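Local coordinates for iron transport multicopper oxidase FET3 (Saccharomyces cerevisiae, PDB 1ZPU), which oxidises ferrous to ferric iron with molecular oxygen, using four copper ions, as part of high-affinity iron uptake through the permease FTR1, at residues A[307-311]-A[401-405]; A[295-299]-A[436-442]; A[205-209]-A[247-251]; A[270-274]-A[284-288]. All coordinates share one frame; numbering follows the deposited sequence.

Contact 1: A[307-311]-A[401-405]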
# COMPACT_ATOMS: atom_id res chain seq x y z
N LYS A 307 1.23 -21.16 11.55
CA LYS A 307 0.51 -20.64 12.70
C LYS A 307 1.44 -19.91 13.65
O LYS A 307 2.52 -20.40 13.99
CB LYS A 307 -0.16 -21.77 13.49
CG LYS A 307 -1.37 -22.39 12.82
CD LYS A 307 -1.95 -23.53 13.69
CE LYS A 307 -2.37 -24.68 12.75
NZ LYS A 307 -3.68 -25.27 13.17
N GLU A 308 1.01 -18.74 14.09
CA GLU A 308 1.68 -18.04 15.16
C GLU A 308 0.62 -17.62 16.17
O GLU A 308 -0.35 -16.96 15.82
CB GLU A 308 2.46 -16.84 14.62
CG GLU A 308 3.81 -17.22 13.95
CD GLU A 308 4.44 -16.09 13.09
OE1 GLU A 308 3.92 -14.94 13.09
OE2 GLU A 308 5.46 -16.36 12.41
N ALA A 309 0.79 -18.02 17.43
CA ALA A 309 -0.15 -17.64 18.48
C ALA A 309 -0.19 -16.12 18.65
O ALA A 309 0.81 -15.44 18.44
CB ALA A 309 0.23 -18.31 19.76
N ILE A 310 -1.36 -15.60 19.03
CA ILE A 310 -1.51 -14.18 19.33
C ILE A 310 -0.44 -13.72 20.31
O ILE A 310 -0.16 -14.41 21.29
CB ILE A 310 -2.93 -13.84 19.88
CG1 ILE A 310 -3.07 -12.33 20.17
CG2 ILE A 310 -3.30 -14.74 21.08
CD1 ILE A 310 -4.47 -11.88 20.56
N TYR A 311 0.18 -12.58 20.05
CA TYR A 311 1.23 -12.07 20.92
C TYR A 311 0.66 -11.73 22.28
O TYR A 311 -0.49 -11.33 22.37
CB TYR A 311 1.89 -10.83 20.34
CG TYR A 311 2.68 -11.10 19.08
CD1 TYR A 311 2.41 -10.40 17.91
CD2 TYR A 311 3.70 -12.05 19.06
CE1 TYR A 311 3.13 -10.63 16.75
CE2 TYR A 311 4.43 -12.30 17.90
CZ TYR A 311 4.13 -11.58 16.76
OH TYR A 311 4.84 -11.81 15.62
N PHE A 401 1.54 -7.68 10.23
CA PHE A 401 0.99 -7.64 11.58
C PHE A 401 -0.10 -8.68 11.83
O PHE A 401 -0.67 -9.22 10.89
CB PHE A 401 0.43 -6.25 11.88
CG PHE A 401 -0.39 -5.69 10.78
CD1 PHE A 401 0.14 -4.76 9.91
CD2 PHE A 401 -1.70 -6.12 10.59
CE1 PHE A 401 -0.62 -4.24 8.87
CE2 PHE A 401 -2.47 -5.62 9.55
CZ PHE A 401 -1.93 -4.67 8.69
N GLN A 402 -0.39 -8.94 13.10
CA GLN A 402 -1.52 -9.78 13.49
C GLN A 402 -2.77 -8.93 13.61
O GLN A 402 -2.78 -7.92 14.33
CB GLN A 402 -1.26 -10.49 14.83
CG GLN A 402 0.01 -11.32 14.87
CD GLN A 402 0.11 -12.23 16.08
OE1 GLN A 402 -0.46 -11.96 17.14
NE2 GLN A 402 0.86 -13.33 15.94
N THR A 403 -3.83 -9.32 12.91
CA THR A 403 -5.11 -8.63 13.00
C THR A 403 -5.94 -9.30 14.08
O THR A 403 -6.44 -10.41 13.88
CB THR A 403 -5.90 -8.72 11.69
OG1 THR A 403 -5.08 -8.25 10.61
CG2 THR A 403 -7.15 -7.88 11.76
N ILE A 404 -6.08 -8.64 15.22
CA ILE A 404 -6.76 -9.27 16.36
C ILE A 404 -8.19 -8.76 16.59
O ILE A 404 -9.01 -9.47 17.19
CB ILE A 404 -5.92 -9.19 17.65
CG1 ILE A 404 -5.83 -7.75 18.14
CG2 ILE A 404 -4.53 -9.76 17.42
CD1 ILE A 404 -5.46 -7.66 19.58
N GLN A 405 -8.49 -7.55 16.12
CA GLN A 405 -9.87 -7.05 16.03
C GLN A 405 -10.05 -6.11 14.85
O GLN A 405 -9.19 -5.28 14.57
CB GLN A 405 -10.33 -6.34 17.32
CG GLN A 405 -11.70 -5.65 17.16
CD GLN A 405 -12.38 -5.30 18.47
OE1 GLN A 405 -12.61 -6.17 19.33
NE2 GLN A 405 -12.75 -4.03 18.62

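Contact 2: A[295-299]-A[436-442]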
# COMPACT_ATOMS: atom_id res chain seq x y z
N ASN A 295 -21.41 -10.74 0.44
CA ASN A 295 -20.95 -12.06 0.87
C ASN A 295 -19.53 -12.40 0.44
O ASN A 295 -19.16 -13.58 0.38
CB ASN A 295 -21.90 -13.16 0.42
CG ASN A 295 -23.31 -12.92 0.89
OD1 ASN A 295 -23.54 -12.65 2.07
ND2 ASN A 295 -24.26 -13.02 -0.03
N PHE A 296 -18.74 -11.37 0.17
CA PHE A 296 -17.32 -11.56 -0.10
C PHE A 296 -16.62 -12.12 1.13
O PHE A 296 -17.09 -11.93 2.26
CB PHE A 296 -16.66 -10.22 -0.52
CG PHE A 296 -16.86 -9.12 0.48
CD1 PHE A 296 -15.98 -8.95 1.54
CD2 PHE A 296 -17.96 -8.26 0.38
CE1 PHE A 296 -16.18 -7.94 2.47
CE2 PHE A 296 -18.17 -7.25 1.31
CZ PHE A 296 -17.28 -7.10 2.36
N LEU A 297 -15.49 -12.78 0.92
CA LEU A 297 -14.65 -13.29 2.01
C LEU A 297 -14.17 -12.19 2.97
O LEU A 297 -13.61 -11.20 2.55
CB LEU A 297 -13.44 -14.00 1.43
CG LEU A 297 -12.36 -14.49 2.39
CD1 LEU A 297 -12.85 -15.74 3.11
CD2 LEU A 297 -11.10 -14.75 1.60
N ASP A 298 -14.40 -12.40 4.27
CA ASP A 298 -13.82 -11.53 5.29
C ASP A 298 -12.45 -12.09 5.67
O ASP A 298 -12.35 -13.11 6.36
CB ASP A 298 -14.73 -11.40 6.53
CG ASP A 298 -14.23 -10.36 7.53
OD1 ASP A 298 -13.05 -9.93 7.41
OD2 ASP A 298 -14.99 -9.97 8.43
N ASP A 299 -11.41 -11.41 5.19
CA ASP A 299 -10.04 -11.86 5.36
C ASP A 299 -9.62 -11.99 6.82
O ASP A 299 -8.61 -12.62 7.11
CB ASP A 299 -9.08 -10.94 4.61
CG ASP A 299 -9.23 -9.48 5.00
OD1 ASP A 299 -10.39 -9.01 5.15
OD2 ASP A 299 -8.21 -8.78 5.15
N ARG A 436 -1.18 -9.88 7.77
CA ARG A 436 -0.99 -9.23 6.48
C ARG A 436 -0.34 -7.86 6.66
O ARG A 436 -0.01 -7.48 7.79
CB ARG A 436 -2.31 -9.12 5.71
CG ARG A 436 -3.42 -8.26 6.34
CD ARG A 436 -4.71 -8.36 5.51
NE ARG A 436 -4.40 -8.43 4.09
CZ ARG A 436 -5.23 -8.81 3.13
NH1 ARG A 436 -6.47 -9.16 3.42
NH2 ARG A 436 -4.82 -8.82 1.88
N ASP A 437 -0.14 -7.12 5.56
CA ASP A 437 0.50 -5.81 5.65
C ASP A 437 -0.45 -4.65 5.38
O ASP A 437 -0.10 -3.50 5.58
CB ASP A 437 1.77 -5.74 4.78
CG ASP A 437 1.47 -5.90 3.29
OD1 ASP A 437 2.16 -6.74 2.67
OD2 ASP A 437 0.58 -5.18 2.76
N THR A 438 -1.66 -4.97 4.94
CA THR A 438 -2.61 -3.93 4.59
C THR A 438 -3.99 -4.40 4.99
O THR A 438 -4.41 -5.50 4.65
CB THR A 438 -2.51 -3.59 3.08
OG1 THR A 438 -1.13 -3.35 2.74
CG2 THR A 438 -3.35 -2.37 2.72
N LEU A 439 -4.70 -3.54 5.73
CA LEU A 439 -5.94 -3.88 6.40
C LEU A 439 -6.86 -2.67 6.40
O LEU A 439 -6.41 -1.58 6.68
CB LEU A 439 -5.65 -4.30 7.84
CG LEU A 439 -6.82 -4.70 8.75
CD1 LEU A 439 -7.22 -6.17 8.54
CD2 LEU A 439 -6.50 -4.41 10.21
N TYR A 440 -8.14 -2.87 6.10
CA TYR A 440 -9.10 -1.78 6.13
C TYR A 440 -9.87 -1.69 7.47
O TYR A 440 -10.23 -2.71 8.06
CB TYR A 440 -10.09 -1.88 4.95
CG TYR A 440 -11.06 -3.06 4.94
CD1 TYR A 440 -12.21 -3.05 5.72
CD2 TYR A 440 -10.85 -4.16 4.12
CE1 TYR A 440 -13.11 -4.12 5.71
CE2 TYR A 440 -11.73 -5.21 4.08
CZ TYR A 440 -12.87 -5.19 4.88
OH TYR A 440 -13.77 -6.24 4.86
N VAL A 441 -10.10 -0.46 7.93
CA VAL A 441 -11.15 -0.18 8.90
C VAL A 441 -12.44 0.07 8.16
O VAL A 441 -12.45 0.71 7.10
CB VAL A 441 -10.97 1.13 9.68
CG1 VAL A 441 -10.89 0.87 11.17
CG2 VAL A 441 -9.83 1.97 9.13
N ARG A 442 -13.54 -0.40 8.74
CA ARG A 442 -14.85 -0.14 8.19
C ARG A 442 -15.29 1.27 8.59
O ARG A 442 -14.72 1.87 9.51
CB ARG A 442 -15.84 -1.22 8.63
CG ARG A 442 -15.58 -2.56 7.93
CD ARG A 442 -16.48 -3.67 8.43
NE ARG A 442 -16.14 -4.95 7.80
CZ ARG A 442 -15.59 -5.99 8.42
NH1 ARG A 442 -15.29 -5.93 9.72
NH2 ARG A 442 -15.32 -7.09 7.74

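Contact 3: A[205-209]-A[247-251]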
# COMPACT_ATOMS: atom_id res chain seq x y z
N ILE A 205 -15.30 -14.36 -10.63
CA ILE A 205 -15.31 -15.02 -11.92
C ILE A 205 -16.62 -15.80 -12.04
O ILE A 205 -16.92 -16.65 -11.21
CB ILE A 205 -14.11 -15.99 -12.04
CG1 ILE A 205 -12.80 -15.24 -11.79
CG2 ILE A 205 -14.08 -16.67 -13.38
CD1 ILE A 205 -11.60 -16.14 -11.61
N GLU A 206 -17.41 -15.48 -13.07
CA GLU A 206 -18.66 -16.17 -13.35
C GLU A 206 -18.46 -17.68 -13.31
O GLU A 206 -17.55 -18.20 -13.96
CB GLU A 206 -19.21 -15.74 -14.70
CG GLU A 206 -20.48 -16.42 -15.11
CD GLU A 206 -20.88 -16.13 -16.54
OE1 GLU A 206 -21.86 -16.75 -17.01
OE2 GLU A 206 -20.21 -15.31 -17.21
N ASP A 207 -19.30 -18.35 -12.51
CA ASP A 207 -19.33 -19.81 -12.37
C ASP A 207 -18.02 -20.50 -12.00
O ASP A 207 -17.86 -21.69 -12.26
CB ASP A 207 -19.89 -20.46 -13.64
CG ASP A 207 -21.38 -20.35 -13.72
OD1 ASP A 207 -21.89 -19.64 -14.64
OD2 ASP A 207 -22.04 -20.95 -12.85
N HIS A 208 -17.09 -19.76 -11.40
CA HIS A 208 -15.85 -20.35 -10.92
C HIS A 208 -15.59 -19.95 -9.49
O HIS A 208 -15.52 -18.77 -9.16
CB HIS A 208 -14.65 -19.90 -11.77
CG HIS A 208 -14.60 -20.48 -13.14
ND1 HIS A 208 -15.49 -20.15 -14.14
CD2 HIS A 208 -13.71 -21.34 -13.71
CE1 HIS A 208 -15.18 -20.80 -15.24
NE2 HIS A 208 -14.10 -21.53 -15.01
N GLU A 209 -15.41 -20.93 -8.62
CA GLU A 209 -15.01 -20.66 -7.25
C GLU A 209 -13.53 -20.31 -7.18
O GLU A 209 -12.76 -20.66 -8.08
CB GLU A 209 -15.29 -21.88 -6.36
CG GLU A 209 -16.69 -21.85 -5.77
CD GLU A 209 -17.10 -23.17 -5.14
OE1 GLU A 209 -16.26 -24.09 -5.03
OE2 GLU A 209 -18.29 -23.27 -4.74
N ASP A 247 -16.71 -25.32 -24.32
CA ASP A 247 -17.87 -24.87 -25.07
C ASP A 247 -18.27 -23.41 -24.81
O ASP A 247 -18.73 -22.73 -25.73
CB ASP A 247 -19.05 -25.85 -24.89
CG ASP A 247 -19.86 -25.58 -23.64
OD1 ASP A 247 -19.28 -25.48 -22.53
OD2 ASP A 247 -21.10 -25.48 -23.77
N LYS A 248 -18.08 -22.93 -23.59
CA LYS A 248 -18.55 -21.60 -23.19
C LYS A 248 -17.44 -20.69 -22.65
O LYS A 248 -16.46 -21.17 -22.11
CB LYS A 248 -19.64 -21.74 -22.13
CG LYS A 248 -20.43 -20.47 -21.90
CD LYS A 248 -20.99 -20.43 -20.49
CE LYS A 248 -21.91 -19.23 -20.30
NZ LYS A 248 -23.22 -19.47 -20.98
N ASN A 249 -17.61 -19.38 -22.81
CA ASN A 249 -16.72 -18.42 -22.16
C ASN A 249 -17.36 -17.73 -20.96
O ASN A 249 -18.58 -17.59 -20.87
CB ASN A 249 -16.18 -17.37 -23.15
CG ASN A 249 -15.36 -17.97 -24.27
OD1 ASN A 249 -14.49 -18.80 -24.05
ND2 ASN A 249 -15.64 -17.54 -25.49
N PHE A 250 -16.52 -17.30 -20.03
CA PHE A 250 -17.00 -16.79 -18.75
C PHE A 250 -16.48 -15.40 -18.44
O PHE A 250 -15.38 -15.02 -18.86
CB PHE A 250 -16.58 -17.75 -17.64
CG PHE A 250 -17.18 -19.10 -17.76
CD1 PHE A 250 -16.57 -20.08 -18.54
CD2 PHE A 250 -18.36 -19.42 -17.08
CE1 PHE A 250 -17.12 -21.34 -18.64
CE2 PHE A 250 -18.90 -20.67 -17.18
CZ PHE A 250 -18.28 -21.63 -17.96
N ALA A 251 -17.27 -14.64 -17.71
CA ALA A 251 -16.94 -13.26 -17.40
C ALA A 251 -16.03 -13.15 -16.18
O ALA A 251 -16.32 -13.76 -15.14
CB ALA A 251 -18.20 -12.48 -17.18

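Contact 4: A[270-274]-A[284-288]. With NAG (2-acetamido-2-deoxy-beta-D-glucopyranose), chain L.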
# COMPACT_ATOMS: atom_id res chain seq x y z
N LEU A 270 -19.65 1.43 -13.35
CA LEU A 270 -19.30 0.98 -12.02
C LEU A 270 -18.74 -0.44 -12.04
O LEU A 270 -17.88 -0.80 -11.22
CB LEU A 270 -20.50 1.05 -11.08
CG LEU A 270 -20.98 2.42 -10.62
CD1 LEU A 270 -22.12 2.23 -9.62
CD2 LEU A 270 -19.84 3.26 -10.04
N ASN A 271 -19.23 -1.24 -12.98
CA ASN A 271 -18.71 -2.60 -13.09
C ASN A 271 -18.19 -2.96 -14.46
O ASN A 271 -18.79 -2.63 -15.45
CB ASN A 271 -19.66 -3.66 -12.46
CG ASN A 271 -21.11 -3.39 -12.71
OD1 ASN A 271 -21.54 -3.36 -13.84
ND2 ASN A 271 -21.89 -3.20 -11.64
N ALA A 272 -17.03 -3.59 -14.50
CA ALA A 272 -16.30 -3.84 -15.74
C ALA A 272 -16.15 -5.34 -16.01
O ALA A 272 -15.88 -6.12 -15.09
CB ALA A 272 -14.97 -3.20 -15.69
N THR A 273 -16.33 -5.74 -17.27
CA THR A 273 -16.28 -7.15 -17.66
C THR A 273 -15.03 -7.46 -18.47
O THR A 273 -14.72 -6.77 -19.45
CB THR A 273 -17.50 -7.58 -18.53
OG1 THR A 273 -18.74 -7.21 -17.91
CG2 THR A 273 -17.48 -9.07 -18.80
N SER A 274 -14.32 -8.50 -18.06
CA SER A 274 -13.25 -9.10 -18.86
C SER A 274 -13.60 -10.55 -19.18
O SER A 274 -14.65 -11.06 -18.78
CB SER A 274 -11.92 -9.02 -18.14
OG SER A 274 -11.27 -7.80 -18.45
N LEU A 284 -18.24 -13.84 -26.84
CA LEU A 284 -17.61 -13.14 -25.73
C LEU A 284 -18.62 -12.96 -24.62
O LEU A 284 -19.75 -12.58 -24.89
CB LEU A 284 -17.12 -11.78 -26.19
CG LEU A 284 -16.02 -11.87 -27.25
CD1 LEU A 284 -15.72 -10.46 -27.80
CD2 LEU A 284 -14.76 -12.58 -26.68
N PRO A 285 -18.23 -13.27 -23.38
CA PRO A 285 -19.16 -13.18 -22.26
C PRO A 285 -19.72 -11.78 -22.02
O PRO A 285 -19.01 -10.79 -22.17
CB PRO A 285 -18.33 -13.63 -21.06
CG PRO A 285 -16.90 -13.59 -21.51
CD PRO A 285 -16.92 -13.79 -22.98
N THR A 286 -21.01 -11.73 -21.70
CA THR A 286 -21.67 -10.52 -21.23
C THR A 286 -21.36 -10.33 -19.74
O THR A 286 -20.75 -11.19 -19.12
CB THR A 286 -23.17 -10.66 -21.39
OG1 THR A 286 -23.58 -11.93 -20.86
CG2 THR A 286 -23.55 -10.59 -22.87
N GLN A 287 -21.80 -9.21 -19.15
CA GLN A 287 -21.62 -8.98 -17.72
C GLN A 287 -22.30 -10.06 -16.90
O GLN A 287 -23.42 -10.47 -17.20
CB GLN A 287 -22.21 -7.65 -17.30
CG GLN A 287 -22.28 -7.52 -15.81
CD GLN A 287 -22.82 -6.20 -15.33
OE1 GLN A 287 -23.24 -5.36 -16.13
NE2 GLN A 287 -22.83 -6.02 -14.01
N ASN A 288 -21.61 -10.52 -15.86
CA ASN A 288 -22.22 -11.43 -14.91
C ASN A 288 -22.86 -10.67 -13.75
O ASN A 288 -22.17 -10.06 -12.92
CB ASN A 288 -21.18 -12.43 -14.39
CG ASN A 288 -21.80 -13.48 -13.46
OD1 ASN A 288 -21.36 -13.64 -12.33
ND2 ASN A 288 -22.82 -14.18 -13.95
C1 NAG L . -23.24 -3.77 -11.75
C2 NAG L . -24.55 -3.55 -12.50
C3 NAG L . -25.80 -3.68 -11.62
C4 NAG L . -25.85 -5.03 -10.93
C5 NAG L . -24.54 -5.12 -10.15
C6 NAG L . -24.43 -6.45 -9.41
C7 NAG L . -24.94 -2.06 -14.39
C8 NAG L . -24.82 -3.20 -15.38
N2 NAG L . -24.54 -2.25 -13.13
O3 NAG L . -26.98 -3.60 -12.38
O4 NAG L . -27.01 -5.06 -10.12
O5 NAG L . -23.39 -4.97 -11.00
O6 NAG L . -24.26 -7.48 -10.36
O7 NAG L . -25.40 -1.00 -14.79

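Contact 1: A[307-311]-A[401-405]
This is a side-chain-to-backbone contact: the amide of Gln402 bonds to Ala309 and Tyr311 where the linker 307-311 runs across one face of a sheet in the third cupredoxin domain. Gln402 comes from an inner strand of that sheet and plugs into the loop with both ends of its amide. Tyr311 N gives a hydrogen bond to Gln402 OE1 at 3.0 Å, and Gln402 NE2 gives a longer but straight one to Ala309 O at 3.3 Å, 169° at the hydrogen. That acceptor is met from above its carbonyl plane, although it lies close to the plane of the glutamine amide. Two bonds from one amide fix its rotation, and the Tyr311 ring backs it: ring and amide planes are 14° apart, stacked, with Gln402 CD 3.5 Å from Tyr311 CD1 and NE2 lying over the rim of the ring face. The glutamine reaches this place because its CG stands anti to the carbonyl carbon (chi1 -56°) and the chain stays extended beyond it. Beside the polar pair, the fully extended Ile310 sends CD1 to Ile404 CG2, 3.8 Å away, the two side chains crossing at about a right angle. Ile404 belongs with Gln405 to a classic beta bulge opposite Val448. Strand 401-406 runs between strands 446-452 and 434-436; Arg450 of the first packs against Ile310 and makes a weak hydrogen bond to Tyr311 O. Phe401 and Thr403 turn to the other face of the sheet, toward Leu439 of strand 438-441.

Contact 2: A[295-299]-A[436-442]
Arg436, at the start of the run, meets Asp299 of the linker in a salt bridge. Its NH1 approaches Asp299 OD2 edge-on, near the guanidinium plane, at 2.5 Å in the model, too short to be taken literally at this resolution, with the carboxylate turned 69° from that plane; the bend at chi3 (-37°) curls the chain to this spot. The same guanidinium also holds Asp216 through NH2 and the Tyr236 hydroxyl through NH1, so it ties the linker to the second cupredoxin domain as well. Asp437 points elsewhere: OD2 accepts a hydrogen bond from Thr438 OG1 and is also hydrogen-bonded to NE2 of the copper ligand His62, and its carbonyl oxygen to ND1 of the copper ligand His395. Leu439 brushes Asp299 with CD1, 4.4 Å from OD2. From Tyr440 the hydroxyl reaches the edge of the Phe296 ring, 3.8 Å from CE1, and CE2 lies 4.2 Å from Asp299 OD1. Arg442 ends the run with an extended chain whose NH2 makes a weak, bent bond to Asp298 OD2 at 3.0 Å, part of a salt bridge, the two flat groups almost perpendicular. Arg406 is the stronger partner of Asp298, through OD1, and it takes Asp299 OD1 too. This is the charged seam of a domain interface in a multicopper oxidase, beside an outermost cupredoxin strand, with Asp437, just ahead of it, in the second shell of the copper cluster.

Contact 3: A[205-209]-A[247-251]
Ala251 O is gripped twice, by a hydrogen bond from Glu206 N at 2.9 Å and by a CA-H...O contact from Ile205 CA at 3.6 Å. The grip sits at the end of a cupredoxin sheet, where strand 201-205 leaves its antiparallel neighbour 250-256 through a type II beta turn from Ile205 to His208. Glu206 then doubles back on the same residue. With CG anti to the backbone N (chi1 178°) and the rest of the chain extended, its OE2 accepts Ala251 N at 3.1 Å, on the anti side of the carboxylate and 28° out of its plane, so backbone and side chain of one glutamate hold both polar atoms of the alanine. Lys248 NZ stays 5.0 Å from Glu206 OE1, too far for a bridge, though some attraction is likely. Within the turn, His208 ND1 gives a straight hydrogen bond to Glu206 O, which lies in the plane of the imidazole. That bond fixes the ring's tilt, and NE2 is tied in turn to the Tyr278 hydroxyl. Held at both nitrogens, the imidazole drives its edge into the Phe250 face in a T-shaped stack, centroids 4.8 Å apart and planes at 82°. Asp207 CB touches the same phenyl obliquely, near CE2. Over one face of Phe250 lies His208 CE1, 3.6 Å above the ring plane, and over the opposite face Lys248 CD, at 3.8 Å.

Contact 4: A[270-274]-A[284-288]
Gln287 lays its extended side chain over Thr273 and carries its amide on to Asn271, crossing both side chains at about a right angle. Asn271, Ala272 and Thr273 are an N-glycosylation sequon, Asn-X-Thr, placed on a strand of the second cupredoxin domain, and the asparagine carries its sugar. The alternation of the strand sets up the contact: Asn271 and Thr273 turn toward the loop 284-288, while Ala272 and Ser274 turn away, Ser274 OG being hydrogen-bonded to Leu178 N. Thr273 is the centre of the touch. Its OG1 sits 3.4 Å from Gln287 CA and 3.6 Å from CB, and its CG2, placed anti to the backbone N (chi1 -51° for the hydroxyl), faces the loop carbonyls at 3.9 Å from Thr286 O and 4.1 Å from Pro285 O. The contact here is thus a methyl and a hydroxyl lying against the loop, rather than strand-type pairing. Further along, the Pro285 ring reaches Ser274 O through CG, 4.3 Å away, and also packs on Asn249. At the other end, Gln287 NE2 lies 3.0 Å from Asn271 OD1, the two amide planes turned 56° from each other. Both Thr273 and Gln287 also touch Met253 of the neighbouring strand 250-256, so the loop lies over a face of the sheet. The sugar is also hydrogen-bonded to Val290 N, further along the same loop. Asn271 itself ends in the glycosidic link, ND2 bonded covalently to C1 of the N-acetylglucosamine at 1.5 Å.

One long linker between the second and third cupredoxin domains supplies a side to three of the four contacts: 284-288 in contact 4, 295-299 in contact 2 and 307-311 in contact 1. Contact 2 lies deepest, about 13 Å from the centre of the chain, and relies on charged pairs, one buried and one partly exposed. Contact 1, about 20 Å out, exchanges these for amide-to-backbone bonds, and the two are joined where Phe401 meets Arg436. Contacts 3 and 4 are peripheral and share a sheet, through neighbouring strands 250-256 and 271-277; the Pro285 ring packs against the backbone oxygen of Phe250 between them. Contact 3 combines a backbone bond and a carboxylate-to-backbone bond with an aromatic pair, contact 4 mainly van der Waals touch beside a glycan.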